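Local coordinates for suppressor protein MPT5 (PDB 5BZ1) that binds target mRNAs through the Pumilio repeats of its PUF domain, recognising a UGUA-type element in their 3'-UTRs to regulate expression after transcription, at residues A[8-12]-A[13-17]; A[72-75]-A[76-79]; A[108-111]-A[112-116]; A[295-298]-A[299-303]; A[373-376]-A[377-380]. One frame throughout, in Å; residues are numbered along the deposited sequence.

Interaction 1 (A[8-12]-A[13-17])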
loop_
_atom_site.group_PDB
_atom_site.type_symbol
_atom_site.label_atom_id
_atom_site.label_comp_id
_atom_site.label_asym_id
_atom_site.label_seq_id
_atom_site.Cartn_x
_atom_site.Cartn_y
_atom_site.Cartn_z
ATOM N N LEU A 8 -49.221 -14.252 -5.498
ATOM C CA LEU A 8 -49.547 -13.103 -6.340
ATOM C C LEU A 8 -48.748 -13.116 -7.642
ATOM O O LEU A 8 -47.614 -13.593 -7.674
ATOM C CB LEU A 8 -49.272 -11.796 -5.586
ATOM C CG LEU A 8 -50.025 -11.565 -4.275
ATOM C CD1 LEU A 8 -49.564 -10.286 -3.588
ATOM C CD2 LEU A 8 -51.517 -11.521 -4.527
ATOM N N PRO A 9 -49.347 -12.602 -8.731
ATOM C CA PRO A 9 -48.573 -12.400 -9.961
ATOM C C PRO A 9 -47.507 -11.331 -9.744
ATOM O O PRO A 9 -47.751 -10.384 -8.996
ATOM C CB PRO A 9 -49.622 -11.914 -10.968
ATOM C CG PRO A 9 -50.777 -11.440 -10.145
ATOM C CD PRO A 9 -50.775 -12.291 -8.911
ATOM N N LEU A 10 -46.352 -11.484 -10.385
ATOM C CA LEU A 10 -45.231 -10.565 -10.203
ATOM C C LEU A 10 -45.603 -9.140 -10.610
ATOM O O LEU A 10 -45.043 -8.167 -10.105
ATOM C CB LEU A 10 -44.023 -11.047 -11.008
ATOM C CG LEU A 10 -43.508 -12.439 -10.647
ATOM C CD1 LEU A 10 -42.341 -12.850 -11.522
ATOM C CD2 LEU A 10 -43.100 -12.485 -9.188
ATOM N N ARG A 11 -46.561 -9.047 -11.524
ATOM C CA ARG A 11 -47.062 -7.791 -12.063
ATOM C C ARG A 11 -47.676 -6.900 -10.978
ATOM O O ARG A 11 -47.744 -5.679 -11.132
ATOM C CB ARG A 11 -48.128 -8.109 -13.113
ATOM C CG ARG A 11 -48.098 -7.252 -14.366
ATOM C CD ARG A 11 -49.289 -7.590 -15.252
ATOM N NE ARG A 11 -50.524 -7.628 -14.474
ATOM C CZ ARG A 11 -51.335 -6.589 -14.300
ATOM N NH1 ARG A 11 -51.048 -5.419 -14.857
ATOM N NH2 ARG A 11 -52.438 -6.718 -13.572
ATOM N N ASP A 12 -48.121 -7.516 -9.886
ATOM C CA ASP A 12 -48.882 -6.810 -8.856
ATOM C C ASP A 12 -48.150 -6.674 -7.520
ATOM O O ASP A 12 -48.733 -6.225 -6.534
ATOM C CB ASP A 12 -50.229 -7.499 -8.631
ATOM C CG ASP A 12 -51.126 -7.436 -9.850
ATOM O OD1 ASP A 12 -51.269 -6.341 -10.433
ATOM O OD2 ASP A 12 -51.689 -8.484 -10.224
ATOM N N LEU A 13 -46.879 -7.060 -7.486
ATOM C CA LEU A 13 -46.083 -6.944 -6.266
ATOM C C LEU A 13 -45.700 -5.492 -5.985
ATOM O O LEU A 13 -45.448 -4.721 -6.913
ATOM C CB LEU A 13 -44.818 -7.801 -6.364
ATOM C CG LEU A 13 -45.022 -9.314 -6.358
ATOM C CD1 LEU A 13 -43.686 -10.039 -6.409
ATOM C CD2 LEU A 13 -45.809 -9.734 -5.130
ATOM N N ASP A 14 -45.663 -5.121 -4.705
ATOM C CA ASP A 14 -45.183 -3.802 -4.309
ATOM C C ASP A 14 -43.682 -3.885 -4.055
ATOM O O ASP A 14 -43.242 -4.119 -2.929
ATOM C CB ASP A 14 -45.912 -3.307 -3.061
ATOM C CG ASP A 14 -45.789 -1.805 -2.872
ATOM O OD1 ASP A 14 -44.904 -1.187 -3.504
ATOM O OD2 ASP A 14 -46.575 -1.241 -2.084
ATOM N N TYR A 15 -42.900 -3.685 -5.112
ATOM C CA TYR A 15 -41.467 -3.943 -5.069
ATOM C C TYR A 15 -40.674 -3.056 -4.111
ATOM O O TYR A 15 -39.755 -3.538 -3.447
ATOM C CB TYR A 15 -40.880 -3.913 -6.485
ATOM C CG TYR A 15 -41.331 -5.096 -7.308
ATOM C CD1 TYR A 15 -40.704 -6.326 -7.180
ATOM C CD2 TYR A 15 -42.401 -4.993 -8.186
ATOM C CE1 TYR A 15 -41.118 -7.419 -7.913
ATOM C CE2 TYR A 15 -42.823 -6.082 -8.926
ATOM C CZ TYR A 15 -42.175 -7.293 -8.785
ATOM O OH TYR A 15 -42.589 -8.382 -9.514
ATOM N N ILE A 16 -41.021 -1.775 -4.021
ATOM C CA ILE A 16 -40.279 -0.881 -3.131
ATOM C C ILE A 16 -40.485 -1.260 -1.661
ATOM O O ILE A 16 -39.557 -1.155 -0.852
ATOM C CB ILE A 16 -40.595 0.615 -3.385
ATOM C CG1 ILE A 16 -39.589 1.506 -2.653
ATOM C CG2 ILE A 16 -42.024 0.962 -2.977
ATOM C CD1 ILE A 16 -38.147 1.202 -3.008
ATOM N N LYS A 17 -41.686 -1.726 -1.325
ATOM C CA LYS A 17 -41.980 -2.155 0.039
ATOM C C LYS A 17 -41.262 -3.459 0.369
ATOM O O LYS A 17 -40.751 -3.633 1.474
ATOM C CB LYS A 17 -43.487 -2.316 0.250
ATOM C CG LYS A 17 -44.274 -1.029 0.066
ATOM C CD LYS A 17 -43.660 0.120 0.853
ATOM C CE LYS A 17 -44.221 1.465 0.406
ATOM N NZ LYS A 17 -43.608 2.597 1.155
#
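The ring of Y15 takes the backbone oxygen of L10 at its edge, near the ring plane, while L13 CB lies 3.6 Å above one face, over the ring's outer part. At that edge Y15 OH donates to L10 O over 2.5 Å, a short bond. The hydroxyl meets the carbonyl at a C=O...O angle of 118° and tilted 30° from its plane, so it comes from the side of the oxygen and not from its end. CG of Y15 stands beside its own backbone N (chi1 -70°), which turns the ring back along the chain toward L10, and L10 CB lies 3.4 Å from the hydroxyl oxygen. The same L10 O also receives a weak bond from L13 N at 3.4 Å, giving this carbonyl two donors from the residues that follow it. Residues 10-12 form a 3-10 turn, with D12 N bonded to P9 O, and the chain then runs through L13 and D14 into helix 15-19 of Pumilio repeat 1, at the N-terminal end of the PUF domain; D14 holds the N-cap position but makes no capping bond with its side chain. The leucines add apolar packing. L10 and L13 run alongside each other in one direction, L10 CD2 meeting L13 CD1 at 3.7 Å, and the other methyl of L13, CD2, reaches L8 CB at 4.1 Å. L10 and Y15 pack on helices 22-32 and 38-49, and L13 reaches F27 of the former.

Interaction 2 (A[72-75]-A[76-79])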
loop_
_atom_site.group_PDB
_atom_site.type_symbol
_atom_site.label_atom_id
_atom_site.label_comp_id
_atom_site.label_asym_id
_atom_site.label_seq_id
_atom_site.Cartn_x
_atom_site.Cartn_y
_atom_site.Cartn_z
ATOM N N TYR A 72 -27.653 -9.489 -12.788
ATOM C CA TYR A 72 -28.717 -9.758 -13.758
ATOM C C TYR A 72 -29.080 -8.579 -14.669
ATOM O O TYR A 72 -29.656 -8.778 -15.739
ATOM C CB TYR A 72 -29.974 -10.257 -13.036
ATOM C CG TYR A 72 -29.760 -11.516 -12.228
ATOM C CD1 TYR A 72 -29.835 -12.765 -12.825
ATOM C CD2 TYR A 72 -29.487 -11.456 -10.868
ATOM C CE1 TYR A 72 -29.643 -13.920 -12.093
ATOM C CE2 TYR A 72 -29.292 -12.608 -10.129
ATOM C CZ TYR A 72 -29.372 -13.835 -10.748
ATOM O OH TYR A 72 -29.180 -14.984 -10.020
ATOM N N LEU A 73 -28.751 -7.360 -14.244
ATOM C CA LEU A 73 -29.091 -6.152 -15.002
ATOM C C LEU A 73 -28.498 -6.151 -16.412
ATOM O O LEU A 73 -27.373 -6.609 -16.622
ATOM C CB LEU A 73 -28.623 -4.892 -14.263
ATOM C CG LEU A 73 -29.302 -4.509 -12.945
ATOM C CD1 LEU A 73 -28.699 -3.230 -12.372
ATOM C CD2 LEU A 73 -30.798 -4.349 -13.136
ATOM N N THR A 74 -29.261 -5.643 -17.378
ATOM C CA THR A 74 -28.736 -5.403 -18.718
ATOM C C THR A 74 -27.729 -4.265 -18.629
ATOM O O THR A 74 -27.691 -3.551 -17.629
ATOM C CB THR A 74 -29.844 -4.983 -19.697
ATOM O OG1 THR A 74 -30.397 -3.728 -19.279
ATOM C CG2 THR A 74 -30.952 -6.034 -19.756
ATOM N N ALA A 75 -26.920 -4.092 -19.670
ATOM C CA ALA A 75 -25.964 -2.992 -19.709
ATOM C C ALA A 75 -26.686 -1.651 -19.625
ATOM O O ALA A 75 -26.230 -0.736 -18.935
ATOM C CB ALA A 75 -25.123 -3.061 -20.962
ATOM N N GLU A 76 -27.804 -1.539 -20.337
ATOM C CA GLU A 76 -28.624 -0.332 -20.290
ATOM C C GLU A 76 -29.108 -0.045 -18.871
ATOM O O GLU A 76 -29.003 1.085 -18.392
ATOM C CB GLU A 76 -29.827 -0.452 -21.229
ATOM C CG GLU A 76 -29.647 0.245 -22.565
ATOM C CD GLU A 76 -30.965 0.464 -23.290
ATOM O OE1 GLU A 76 -31.897 -0.346 -23.095
ATOM O OE2 GLU A 76 -31.065 1.450 -24.052
ATOM N N GLN A 77 -29.640 -1.070 -18.208
ATOM C CA GLN A 77 -30.147 -0.928 -16.845
ATOM C C GLN A 77 -29.057 -0.519 -15.852
ATOM O O GLN A 77 -29.293 0.310 -14.975
ATOM C CB GLN A 77 -30.836 -2.220 -16.383
ATOM C CG GLN A 77 -32.236 -2.441 -16.970
ATOM C CD GLN A 77 -32.762 -3.848 -16.726
ATOM O OE1 GLN A 77 -31.989 -4.785 -16.517
ATOM N NE2 GLN A 77 -34.083 -4.001 -16.752
ATOM N N LYS A 78 -27.864 -1.094 -15.986
ATOM C CA LYS A 78 -26.777 -0.772 -15.062
ATOM C C LYS A 78 -26.222 0.637 -15.296
ATOM O O LYS A 78 -25.854 1.335 -14.349
ATOM C CB LYS A 78 -25.659 -1.820 -15.124
ATOM C CG LYS A 78 -24.503 -1.539 -14.164
ATOM C CD LYS A 78 -23.564 -2.731 -14.038
ATOM C CE LYS A 78 -24.235 -3.878 -13.305
ATOM N NZ LYS A 78 -23.560 -5.174 -13.584
ATOM N N THR A 79 -26.177 1.053 -16.559
ATOM C CA THR A 79 -25.737 2.401 -16.904
ATOM C C THR A 79 -26.683 3.454 -16.316
ATOM O O THR A 79 -26.238 4.477 -15.785
ATOM C CB THR A 79 -25.615 2.576 -18.430
ATOM O OG1 THR A 79 -24.623 1.673 -18.934
ATOM C CG2 THR A 79 -25.211 3.998 -18.780
HETATM O O HOH W 1 -24.845 -5.343 -16.034
#
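OG1 of T74 sits between its backbone N and carbonyl carbon (chi1 64°), which turns it toward the N-H of Q77, and the side chain of Q77 leaves beside its own N (chi1 -76°) and runs extended back to T74. Two bonds result, one in each direction. Q77 N donates to T74 OG1 over 3.0 Å, and T74 N donates to Q77 OE1 over 3.0 Å, nearly straight at 170°. Together they form a capping box at the start of helix 75-85, within Pumilio repeat 2, with T74 as the N-cap; K78 N bonds to T74 O in the first helical turn. The rest of the Q77 amide is engaged too, since NE2 donates to D43. L73 CD2 lies 3.6 Å from Q77 OE1, and L73 CD1 comes near K78. With an alanine here instead of Q77, T74 N is likely to lose its side-chain acceptor and D43 its amide partner. In the residue after the N-cap, A75 O accepts from both T79 N and T79 OG1, which reach it from opposite faces of its plane, the hydroxyl at 2.9 Å. The K78 ammonium is shared: a water links NZ to L73 O, and the carbonyls of C70 and T108 also accept from it.

Interaction 3 (A[108-111]-A[112-116])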
loop_
_atom_site.group_PDB
_atom_site.type_symbol
_atom_site.label_atom_id
_atom_site.label_comp_id
_atom_site.label_asym_id
_atom_site.label_seq_id
_atom_site.Cartn_x
_atom_site.Cartn_y
_atom_site.Cartn_z
ATOM N N THR A 108 -18.799 -5.270 -11.151
ATOM C CA THR A 108 -19.575 -5.798 -12.272
ATOM C C THR A 108 -19.884 -4.779 -13.371
ATOM O O THR A 108 -20.895 -4.911 -14.062
ATOM C CB THR A 108 -20.913 -6.410 -11.793
ATOM O OG1 THR A 108 -21.700 -5.405 -11.143
ATOM C CG2 THR A 108 -20.663 -7.557 -10.829
ATOM N N VAL A 109 -19.029 -3.769 -13.534
ATOM C CA VAL A 109 -19.217 -2.808 -14.627
ATOM C C VAL A 109 -19.148 -3.507 -15.984
ATOM O O VAL A 109 -18.359 -4.437 -16.169
ATOM C CB VAL A 109 -18.201 -1.647 -14.590
ATOM C CG1 VAL A 109 -18.509 -0.697 -13.445
ATOM C CG2 VAL A 109 -16.773 -2.176 -14.492
ATOM N N ASP A 110 -19.978 -3.061 -16.924
ATOM C CA ASP A 110 -20.075 -3.699 -18.232
ATOM C C ASP A 110 -19.127 -3.080 -19.252
ATOM O O ASP A 110 -18.649 -3.763 -20.162
ATOM C CB ASP A 110 -21.504 -3.594 -18.769
ATOM C CG ASP A 110 -22.506 -4.336 -17.916
ATOM O OD1 ASP A 110 -22.325 -5.554 -17.707
ATOM O OD2 ASP A 110 -23.472 -3.697 -17.448
ATOM N N ASN A 111 -18.863 -1.785 -19.107
ATOM C CA ASN A 111 -18.134 -1.050 -20.134
ATOM C C ASN A 111 -17.473 0.229 -19.622
ATOM O O ASN A 111 -17.624 0.604 -18.455
ATOM C CB ASN A 111 -19.072 -0.720 -21.300
ATOM C CG ASN A 111 -20.314 0.039 -20.853
ATOM O OD1 ASN A 111 -20.219 1.059 -20.168
ATOM N ND2 ASN A 111 -21.486 -0.468 -21.227
ATOM N N GLU A 112 -16.767 0.900 -20.529
ATOM C CA GLU A 112 -16.016 2.113 -20.228
ATOM C C GLU A 112 -16.926 3.268 -19.806
ATOM O O GLU A 112 -16.566 4.067 -18.934
ATOM C CB GLU A 112 -15.206 2.522 -21.461
ATOM C CG GLU A 112 -14.215 3.655 -21.234
ATOM C CD GLU A 112 -12.813 3.151 -20.969
ATOM O OE1 GLU A 112 -12.660 1.931 -20.747
ATOM O OE2 GLU A 112 -11.867 3.965 -20.988
ATOM N N VAL A 113 -18.093 3.358 -20.439
ATOM C CA VAL A 113 -19.066 4.397 -20.122
ATOM C C VAL A 113 -19.414 4.387 -18.634
ATOM O O VAL A 113 -19.407 5.432 -17.979
ATOM C CB VAL A 113 -20.348 4.238 -20.963
ATOM C CG1 VAL A 113 -21.426 5.209 -20.496
ATOM C CG2 VAL A 113 -20.039 4.449 -22.439
ATOM N N GLN A 114 -19.698 3.202 -18.104
ATOM C CA GLN A 114 -20.027 3.047 -16.691
ATOM C C GLN A 114 -18.852 3.411 -15.788
ATOM O O GLN A 114 -19.034 4.050 -14.754
ATOM C CB GLN A 114 -20.485 1.615 -16.409
ATOM C CG GLN A 114 -21.857 1.270 -16.997
ATOM C CD GLN A 114 -22.160 -0.216 -16.936
ATOM O OE1 GLN A 114 -21.471 -0.969 -16.246
ATOM N NE2 GLN A 114 -23.190 -0.646 -17.665
ATOM N N ILE A 115 -17.652 2.992 -16.179
ATOM C CA ILE A 115 -16.453 3.288 -15.403
ATOM C C ILE A 115 -16.213 4.797 -15.332
ATOM O O ILE A 115 -15.937 5.336 -14.259
ATOM C CB ILE A 115 -15.213 2.562 -15.973
ATOM C CG1 ILE A 115 -15.360 1.051 -15.795
ATOM C CG2 ILE A 115 -13.935 3.038 -15.295
ATOM C CD1 ILE A 115 -14.272 0.231 -16.469
ATOM N N ASP A 116 -16.336 5.476 -16.469
ATOM C CA ASP A 116 -16.126 6.921 -16.522
ATOM C C ASP A 116 -17.160 7.715 -15.712
ATOM O O ASP A 116 -16.836 8.752 -15.137
ATOM C CB ASP A 116 -16.074 7.404 -17.974
ATOM C CG ASP A 116 -14.788 7.005 -18.672
ATOM O OD1 ASP A 116 -13.820 6.641 -17.970
ATOM O OD2 ASP A 116 -14.742 7.061 -19.918
#
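The shortest bond here runs from D110 N to Q114 OE1, 2.7 Å and almost straight at 174°, though the N-H arrives from above the amide plane, 42° out of it. The other end of the same amide reaches the same residue: Q114 NE2 donates to D110 OD2 at 3.1 Å, with the oxygen lying in the amide plane and offering its anti lone pair. Carboxylate and amide planes are turned 70° apart, so the two groups do not lie flat together. The chain of Q114 is extended beyond CG, which carries its amide back past the start of helix 112-121 to the loop. N111 is the N-cap of that helix. Its CG sits between backbone N and carbonyl carbon, and OD1 accepts from Q114 N at 3.0 Å, nearly along the C=O axis. I115 N follows with a bond to N111 O. V109 CG2 packs against I115 CG1 at 3.8 Å. The turn, in Pumilio repeat 3, joins helices 98-107 and 112-121, and Q114 also bonds through NE2 to T79 of the preceding repeat. Were Q114 a leucine, the D110 N-H and carboxylate would probably both be left without their side-chain mates, and T79 without the amide. With its oxygen held by a backbone N-H and its nitrogen by D110 and T79, the Q114 amide has its rotation fixed by polar partners on both ends, and the negative D110 near the start of the helix is likely to interact favourably with the helix dipole.

Interaction 4 (A[295-298]-A[299-303])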
loop_
_atom_site.group_PDB
_atom_site.type_symbol
_atom_site.label_atom_id
_atom_site.label_comp_id
_atom_site.label_asym_id
_atom_site.label_seq_id
_atom_site.Cartn_x
_atom_site.Cartn_y
_atom_site.Cartn_z
ATOM N N MET A 295 27.704 1.618 -3.865
ATOM C CA MET A 295 29.030 1.356 -3.313
ATOM C C MET A 295 29.505 2.470 -2.376
ATOM O O MET A 295 29.969 2.198 -1.268
ATOM C CB MET A 295 30.044 1.114 -4.437
ATOM C CG MET A 295 29.931 -0.262 -5.090
ATOM S SD MET A 295 30.962 -0.493 -6.559
ATOM C CE MET A 295 32.036 0.939 -6.471
ATOM N N ASN A 296 29.371 3.719 -2.816
ATOM C CA ASN A 296 29.785 4.866 -2.008
ATOM C C ASN A 296 28.959 5.026 -0.729
ATOM O O ASN A 296 29.487 5.402 0.318
ATOM C CB ASN A 296 29.725 6.152 -2.840
ATOM C CG ASN A 296 30.677 6.131 -4.023
ATOM O OD1 ASN A 296 30.250 6.112 -5.178
ATOM N ND2 ASN A 296 31.976 6.143 -3.741
ATOM N N ILE A 297 27.663 4.739 -0.825
ATOM C CA ILE A 297 26.753 4.853 0.311
ATOM C C ILE A 297 27.041 3.774 1.353
ATOM O O ILE A 297 26.999 4.036 2.556
ATOM C CB ILE A 297 25.279 4.760 -0.142
ATOM C CG1 ILE A 297 24.916 5.954 -1.024
ATOM C CG2 ILE A 297 24.339 4.684 1.055
ATOM C CD1 ILE A 297 23.521 5.883 -1.618
ATOM N N LEU A 298 27.328 2.560 0.886
ATOM C CA LEU A 298 27.642 1.451 1.781
ATOM C C LEU A 298 28.909 1.753 2.579
ATOM O O LEU A 298 28.934 1.601 3.800
ATOM C CB LEU A 298 27.796 0.144 0.998
ATOM C CG LEU A 298 28.160 -1.104 1.807
ATOM C CD1 LEU A 298 27.159 -1.326 2.929
ATOM C CD2 LEU A 298 28.242 -2.338 0.919
ATOM N N LEU A 299 29.953 2.194 1.881
ATOM C CA LEU A 299 31.213 2.563 2.523
ATOM C C LEU A 299 31.009 3.691 3.536
ATOM O O LEU A 299 31.546 3.648 4.642
ATOM C CB LEU A 299 32.244 2.980 1.473
ATOM C CG LEU A 299 32.752 1.905 0.514
ATOM C CD1 LEU A 299 33.755 2.496 -0.469
ATOM C CD2 LEU A 299 33.377 0.762 1.291
ATOM N N THR A 300 30.227 4.693 3.147
ATOM C CA THR A 300 29.898 5.804 4.034
ATOM C C THR A 300 29.094 5.315 5.244
ATOM O O THR A 300 29.285 5.791 6.365
ATOM C CB THR A 300 29.113 6.894 3.282
ATOM O OG1 THR A 300 29.815 7.250 2.083
ATOM C CG2 THR A 300 28.930 8.131 4.152
ATOM N N THR A 301 28.201 4.359 5.009
ATOM C CA THR A 301 27.388 3.769 6.069
ATOM C C THR A 301 28.254 2.996 7.071
ATOM O O THR A 301 28.011 3.041 8.280
ATOM C CB THR A 301 26.295 2.846 5.490
ATOM O OG1 THR A 301 25.367 3.623 4.720
ATOM C CG2 THR A 301 25.542 2.129 6.604
ATOM N N ILE A 302 29.263 2.289 6.564
ATOM C CA ILE A 302 30.181 1.545 7.421
ATOM C C ILE A 302 30.973 2.515 8.299
ATOM O O ILE A 302 31.196 2.246 9.481
ATOM C CB ILE A 302 31.142 0.655 6.601
ATOM C CG1 ILE A 302 30.360 -0.386 5.801
ATOM C CG2 ILE A 302 32.143 -0.050 7.506
ATOM C CD1 ILE A 302 31.225 -1.266 4.913
ATOM N N ASP A 303 31.384 3.641 7.718
ATOM C CA ASP A 303 32.089 4.687 8.456
ATOM C C ASP A 303 31.245 5.224 9.617
ATOM O O ASP A 303 31.736 5.388 10.732
ATOM C CB ASP A 303 32.468 5.841 7.521
ATOM C CG ASP A 303 33.584 5.478 6.550
ATOM O OD1 ASP A 303 34.322 4.505 6.817
ATOM O OD2 ASP A 303 33.729 6.180 5.524
#
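Residues 295-303 form an unbroken alpha-helical run, and L299 N, T300 N, T301 N and I302 N each bond to the carbonyl four residues earlier, the first, L299 N, at 3.1 Å from M295 O. They belong to helix 288-307, one of the long helices in the C-terminal part of the PUF superhelix. Two neighbouring threonines add a second donor to the carbonyl their own N-H already uses. T300 OG1 donates to N296 O at 2.6 Å, and T301 OG1 to I297 O at 2.7 Å. In both residues OG1 stands beside the backbone N (chi1 -51° in T300 and -65° in T301), the torsion that lays the hydroxyl back against the preceding turn. N-H and hydroxyl come to each oxygen from opposite faces of its carbonyl plane, so that each carbonyl is gripped by two donors and each threonine hydroxyl spends its proton inside the helix. Both threonines touch F237 of helix 229-240. I297 touches F237 as well, and packs with L298 on helix 253-273, I297 against F260 and L264, L298 against F265 and I268. L298, L299 and I302 meet helix 354-375, with F361 touched by L298 and I302, and F357 by L299 and M295. Along the helix itself these side chains meet loosely, L298 CG being 4.4 Å from I302 CD1. Closer is the approach of aliphatic carbon to backbone oxygen, with I302 CG1 lying 3.2 Å from L298 O.

Interaction 5 (A[373-376]-A[377-380])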
loop_
_atom_site.group_PDB
_atom_site.type_symbol
_atom_site.label_atom_id
_atom_site.label_comp_id
_atom_site.label_asym_id
_atom_site.label_seq_id
_atom_site.Cartn_x
_atom_site.Cartn_y
_atom_site.Cartn_z
ATOM N N LYS A 373 34.571 -6.792 18.258
ATOM C CA LYS A 373 35.109 -7.854 19.107
ATOM C C LYS A 373 35.691 -7.295 20.409
ATOM O O LYS A 373 35.537 -7.900 21.471
ATOM C CB LYS A 373 36.176 -8.658 18.353
ATOM C CG LYS A 373 36.541 -9.993 19.004
ATOM C CD LYS A 373 37.854 -10.557 18.457
ATOM C CE LYS A 373 37.740 -11.004 17.003
ATOM N NZ LYS A 373 37.406 -12.452 16.868
ATOM N N GLU A 374 36.352 -6.142 20.322
ATOM C CA GLU A 374 36.937 -5.492 21.495
ATOM C C GLU A 374 35.860 -5.050 22.489
ATOM O O GLU A 374 36.104 -4.988 23.695
ATOM C CB GLU A 374 37.767 -4.269 21.082
ATOM C CG GLU A 374 39.002 -4.553 20.235
ATOM C CD GLU A 374 39.724 -3.276 19.825
ATOM O OE1 GLU A 374 39.096 -2.196 19.887
ATOM O OE2 GLU A 374 40.912 -3.351 19.444
ATOM N N LEU A 375 34.677 -4.735 21.967
ATOM C CA LEU A 375 33.584 -4.197 22.772
ATOM C C LEU A 375 32.732 -5.279 23.430
ATOM O O LEU A 375 31.935 -4.987 24.321
ATOM C CB LEU A 375 32.687 -3.299 21.915
ATOM C CG LEU A 375 33.237 -1.917 21.577
ATOM C CD1 LEU A 375 32.235 -1.119 20.763
ATOM C CD2 LEU A 375 33.574 -1.189 22.855
ATOM N N LEU A 376 32.899 -6.521 22.983
ATOM C CA LEU A 376 32.105 -7.646 23.484
ATOM C C LEU A 376 32.032 -7.798 25.017
ATOM O O LEU A 376 30.956 -8.060 25.553
ATOM C CB LEU A 376 32.534 -8.956 22.809
ATOM C CG LEU A 376 32.091 -9.085 21.350
ATOM C CD1 LEU A 376 32.602 -10.370 20.715
ATOM C CD2 LEU A 376 30.579 -9.020 21.267
ATOM N N PRO A 377 33.164 -7.629 25.730
ATOM C CA PRO A 377 33.027 -7.715 27.190
ATOM C C PRO A 377 32.256 -6.542 27.806
ATOM O O PRO A 377 31.821 -6.651 28.954
ATOM C CB PRO A 377 34.482 -7.710 27.686
ATOM C CG PRO A 377 35.266 -7.089 26.584
ATOM C CD PRO A 377 34.576 -7.511 25.319
ATOM N N SER A 378 32.089 -5.448 27.065
ATOM C CA SER A 378 31.400 -4.269 27.590
ATOM C C SER A 378 29.874 -4.376 27.494
ATOM O O SER A 378 29.154 -3.530 28.027
ATOM C CB SER A 378 31.884 -2.995 26.889
ATOM O OG SER A 378 31.514 -2.981 25.523
ATOM N N ILE A 379 29.393 -5.419 26.818
ATOM C CA ILE A 379 27.958 -5.663 26.670
ATOM C C ILE A 379 27.562 -7.062 27.155
ATOM O O ILE A 379 26.513 -7.591 26.771
ATOM C CB ILE A 379 27.505 -5.504 25.204
ATOM C CG1 ILE A 379 28.165 -6.567 24.321
ATOM C CG2 ILE A 379 27.829 -4.109 24.695
ATOM C CD1 ILE A 379 27.408 -6.856 23.028
ATOM N N LYS A 380 28.411 -7.647 27.998
ATOM C CA LYS A 380 28.214 -8.992 28.545
ATOM C C LYS A 380 26.820 -9.205 29.143
ATOM O O LYS A 380 26.262 -10.304 29.071
ATOM C CB LYS A 380 29.288 -9.276 29.601
ATOM C CG LYS A 380 29.155 -10.611 30.316
ATOM C CD LYS A 380 30.031 -10.661 31.561
ATOM C CE LYS A 380 29.630 -11.808 32.480
ATOM N NZ LYS A 380 29.778 -13.138 31.829
#
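S378 and L375 carry the polar part of the contact. S378 N donates to L375 O at 2.8 Å, a 3-10 type bond in which the N-H arrives from well above the carbonyl plane, 48° out of it. S378 OG lies between its backbone N and carbonyl carbon (chi1 67°), turned toward the same oxygen; the modelled separation from L375 O, 2.4 Å, is very short, and its exact value is doubtful. One residue on, I379 N makes a weak bond to L376 O at 3.3 Å. P377 has no N-H, so K373 O cannot take the i to i+4 bond from it. The apolar part is made by P377 and the leucines. The proline ring packs beside L376, with P377 CD 3.5 Å from L376 CB. Beyond it L376 CD2 meets I379 CD1 at 4.2 Å. Carbon also comes close to backbone oxygen twice: P377 CD lies 3.4 Å from E374 O, and I379 CG1 lies 3.4 Å from L376 O. This stretch leads out of helix 354-375 toward helix 385-398, near the C-terminal end of the PUF domain. L376 leans on I388 and K389 of the latter helix and I379 on A385, while L375 and I379 also touch I313 in the loop after helix 309-312.

Four of the five contacts lie where helices begin or end, and interaction 4 alone runs within a helix. Interactions 2 and 3 are the same joint in successive repeats, their centres 10 Å apart, and the two turns are bonded to each other. Both use a side chain at the N-cap, threonine in one and asparagine in the other, with a glutamine three residues on. Interactions 3 and 5 are surface contacts, the others partly buried. Interaction 1, at the N-terminal end, uses a tyrosine hydroxyl. Threonine hydroxyls close on backbone carbonyls in interactions 2 and 4; interaction 5, about 24 Å from interaction 4 between centres, has a serine on one, at a doubtful distance.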